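Long-range contact in beta-2-microglobulin (Ctenopharyngodon idella, PDB 6LBE), which probably serves as the light chain of MHC class I molecules, pairing with the heavy chain that presents peptides in this bony fish: residues Q39-G44 with E78-V83. Sequence-based numbering, arbitrary orientation.
Sequences QLLKNG and EYTCRV
The guanidinium of R82 carries the methyl CD2 of L41 over the centre of one face, 3.8 Å above its plane, while CA of G44 approaches the same group obliquely. R82 runs extended from CG to NE and crosses L41 at about a right angle, which also puts L41 CD1 3.6 Å from R82 CG; T80 CG2 lies 3.9 Å from L41 CD1 on the same face of the sheet. On the other face, the Y79 ring lies alongside K42, whose CB, CG and CD follow the CE1 side; K42 CG is anti to its own backbone N (chi1 171°), which keeps the chain running beside the ring. The ring also meets F71 edge-to-face. L40 CD2 packs 3.6 Å from C81 CB, beside the disulfide to C26.

Two antiparallel backbone pairs, Q39 with R82 and L41 with T80, supply the hydrogen bonds of the ladder. The T80 N to L41 O bond is its most bent, at 138°. Beyond the strand, N43 N donates to E78 O at 2.7 Å, and E78 N reaches N43 OD1 from above the amide carbonyl plane. A water accepts from G44 N and donates to E78 O.

Thus these neighbouring strands of the immunoglobulin C1-set sandwich present L40, C81 and Y79 to the opposing sheet; L41 methyls make the R82 contact apolar, while backbone, side-chain and water bonds extend the pairing past K42.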
ATOM      1  N   GLN B  39      15.183  -7.483  -5.297  1.00 13.49           N
ATOM      2  CA  GLN B  39      15.743  -7.318  -6.632  1.00 15.02           C
ATOM      3  C   GLN B  39      14.906  -8.060  -7.675  1.00 15.14           C
ATOM      4  O   GLN B  39      14.337  -9.121  -7.411  1.00 12.34           O
ATOM      5  CB  GLN B  39      17.185  -7.821  -6.702  1.00 19.36           C
ATOM      6  CG  GLN B  39      18.196  -7.016  -5.922  1.00 25.48           C
ATOM      7  CD  GLN B  39      19.605  -7.524  -6.177  1.00 35.88           C
ATOM      8  OE1 GLN B  39      19.794  -8.687  -6.553  1.00 28.19           O
ATOM      9  NE2 GLN B  39      20.601  -6.655  -5.984  1.00 33.45           N
ATOM     10  N   LEU B  40      14.863  -7.497  -8.878  1.00 16.96           N
ATOM     11  CA  LEU B  40      14.298  -8.149 -10.049  1.00 15.18           C
ATOM     12  C   LEU B  40      15.432  -8.534 -10.990  1.00 17.30           C
ATOM     13  O   LEU B  40      16.330  -7.719 -11.254  1.00 13.47           O
ATOM     14  CB  LEU B  40      13.297  -7.225 -10.756  1.00 15.07           C
ATOM     15  CG  LEU B  40      12.017  -6.946  -9.954  1.00 15.60           C
ATOM     16  CD1 LEU B  40      11.120  -5.948 -10.677  1.00 14.94           C
ATOM     17  CD2 LEU B  40      11.253  -8.230  -9.630  1.00  9.39           C
ATOM     18  N   LEU B  41      15.395  -9.771 -11.497  1.00 15.07           N
ATOM     19  CA  LEU B  41      16.471 -10.289 -12.329  1.00 15.08           C
ATOM     20  C   LEU B  41      15.923 -10.937 -13.593  1.00 14.29           C
ATOM     21  O   LEU B  41      14.780 -11.401 -13.632  1.00 12.29           O
ATOM     22  CB  LEU B  41      17.321 -11.295 -11.563  1.00 15.43           C
ATOM     23  CG  LEU B  41      17.832 -10.824 -10.198  1.00 18.87           C
ATOM     24  CD1 LEU B  41      16.871 -11.205  -9.093  1.00 15.38           C
ATOM     25  CD2 LEU B  41      19.231 -11.389  -9.910  1.00 21.33           C
ATOM     26  N   LYS B  42      16.760 -10.943 -14.634  1.00 17.36           N
ATOM     27  CA  LYS B  42      16.525 -11.690 -15.868  1.00 14.64           C
ATOM     28  C   LYS B  42      17.606 -12.751 -15.968  1.00 17.62           C
ATOM     29  O   LYS B  42      18.786 -12.423 -16.141  1.00 20.28           O
ATOM     30  CB  LYS B  42      16.538 -10.788 -17.097  1.00 13.40           C
ATOM     31  CG  LYS B  42      16.507 -11.562 -18.410  1.00 18.39           C
ATOM     32  CD  LYS B  42      16.184 -10.654 -19.605  1.00 20.41           C
ATOM     33  CE  LYS B  42      17.416  -9.899 -20.104  1.00 21.04           C
ATOM     34  NZ  LYS B  42      18.207 -10.640 -21.125  1.00 16.30           N
ATOM     35  N   ASN B  43      17.207 -14.013 -15.840  1.00 18.01           N
ATOM     36  CA  ASN B  43      18.139 -15.135 -15.876  1.00 19.02           C
ATOM     37  C   ASN B  43      19.238 -14.960 -14.832  1.00 17.31           C
ATOM     38  O   ASN B  43      20.417 -15.188 -15.095  1.00 18.93           O
ATOM     39  CB  ASN B  43      18.741 -15.319 -17.268  1.00 14.68           C
ATOM     40  CG  ASN B  43      17.708 -15.701 -18.313  1.00 23.32           C
ATOM     41  OD1 ASN B  43      16.813 -16.521 -18.070  1.00 23.54           O
ATOM     42  ND2 ASN B  43      17.827 -15.101 -19.494  1.00 22.62           N
ATOM     43  N   GLY B  44      18.850 -14.546 -13.637  1.00 20.53           N
ATOM     44  CA  GLY B  44      19.794 -14.383 -12.551  1.00 22.57           C
ATOM     45  C   GLY B  44      20.628 -13.124 -12.607  1.00 18.48           C
ATOM     46  O   GLY B  44      21.503 -12.950 -11.754  1.00 18.57           O
ATOM     47  N   GLU B  78      13.880 -16.346 -17.902  1.00 21.11           N
ATOM     48  CA  GLU B  78      13.392 -16.598 -16.553  1.00 19.27           C
ATOM     49  C   GLU B  78      13.500 -15.289 -15.785  1.00 20.82           C
ATOM     50  O   GLU B  78      14.607 -14.773 -15.566  1.00 18.44           O
ATOM     51  CB  GLU B  78      14.153 -17.747 -15.882  1.00 15.88           C
ATOM     52  CG  GLU B  78      13.919 -17.892 -14.375  1.00 23.08           C
ATOM     53  CD  GLU B  78      13.883 -19.357 -13.903  1.00 33.38           C
ATOM     54  OE1 GLU B  78      14.852 -19.839 -13.289  1.00 36.59           O
ATOM     55  OE2 GLU B  78      12.860 -20.037 -14.150  1.00 48.92           O
ATOM     56  N   TYR B  79      12.343 -14.734 -15.420  1.00 18.28           N
ATOM     57  CA  TYR B  79      12.270 -13.506 -14.647  1.00 14.73           C
ATOM     58  C   TYR B  79      11.976 -13.836 -13.198  1.00 15.06           C
ATOM     59  O   TYR B  79      11.199 -14.749 -12.891  1.00 16.30           O
ATOM     60  CB  TYR B  79      11.221 -12.545 -15.209  1.00 13.49           C
ATOM     61  CG  TYR B  79      11.695 -11.965 -16.512  1.00 15.09           C
ATOM     62  CD1 TYR B  79      12.658 -10.956 -16.535  1.00 17.37           C
ATOM     63  CD2 TYR B  79      11.236 -12.465 -17.720  1.00 14.65           C
ATOM     64  CE1 TYR B  79      13.118 -10.434 -17.724  1.00 16.37           C
ATOM     65  CE2 TYR B  79      11.694 -11.958 -18.916  1.00 17.47           C
ATOM     66  CZ  TYR B  79      12.632 -10.937 -18.911  1.00 15.93           C
ATOM     67  OH  TYR B  79      13.075 -10.423 -20.103  1.00 18.54           O
ATOM     68  N   THR B  80      12.594 -13.075 -12.309  1.00 12.69           N
ATOM     69  CA  THR B  80      12.737 -13.507 -10.933  1.00 13.97           C
ATOM     70  C   THR B  80      12.700 -12.287 -10.032  1.00 14.96           C
ATOM     71  O   THR B  80      13.237 -11.230 -10.371  1.00 17.16           O
ATOM     72  CB  THR B  80      14.048 -14.316 -10.774  1.00 16.60           C
ATOM     73  OG1 THR B  80      13.832 -15.662 -11.228  1.00 19.09           O
ATOM     74  CG2 THR B  80      14.541 -14.339  -9.359  1.00 21.35           C
ATOM     75  N   CYS B  81      12.014 -12.431  -8.916  1.00 13.83           N
ATOM     76  CA  CYS B  81      12.108 -11.504  -7.815  1.00 12.09           C
ATOM     77  C   CYS B  81      12.821 -12.228  -6.687  1.00 16.76           C
ATOM     78  O   CYS B  81      12.421 -13.336  -6.318  1.00 16.31           O
ATOM     79  CB  CYS B  81      10.724 -11.034  -7.381  1.00 12.55           C
ATOM     80  SG  CYS B  81      10.815  -9.823  -6.077  1.00 17.85           S
ATOM     81  N   ARG B  82      13.890 -11.623  -6.169  1.00 17.51           N
ATOM     82  CA  ARG B  82      14.658 -12.166  -5.058  1.00 12.12           C
ATOM     83  C   ARG B  82      14.499 -11.267  -3.848  1.00 14.79           C
ATOM     84  O   ARG B  82      14.752 -10.059  -3.934  1.00 12.65           O
ATOM     85  CB  ARG B  82      16.136 -12.275  -5.409  1.00 18.94           C
ATOM     86  CG  ARG B  82      16.502 -13.443  -6.308  1.00 26.51           C
ATOM     87  CD  ARG B  82      18.005 -13.497  -6.498  1.00 26.29           C
ATOM     88  NE  ARG B  82      18.408 -14.435  -7.536  1.00 33.70           N
ATOM     89  CZ  ARG B  82      19.679 -14.634  -7.875  1.00 37.74           C
ATOM     90  NH1 ARG B  82      20.631 -13.956  -7.248  1.00 32.78           N
ATOM     91  NH2 ARG B  82      20.002 -15.500  -8.829  1.00 37.94           N
ATOM     92  N   VAL B  83      14.119 -11.862  -2.719  1.00 15.56           N
ATOM     93  CA  VAL B  83      13.797 -11.135  -1.496  1.00 12.74           C
ATOM     94  C   VAL B  83      14.690 -11.628  -0.360  1.00 15.10           C
ATOM     95  O   VAL B  83      14.839 -12.838  -0.148  1.00 13.53           O
ATOM     96  CB  VAL B  83      12.310 -11.299  -1.133  1.00 15.49           C
ATOM     97  CG1 VAL B  83      12.041 -10.773   0.272  1.00 14.90           C
ATOM     98  CG2 VAL B  83      11.447 -10.565  -2.132  1.00 12.15           C
TER
HETATM   99  O   HOH W   1      16.063 -14.831 -13.099  1.00 21.67           O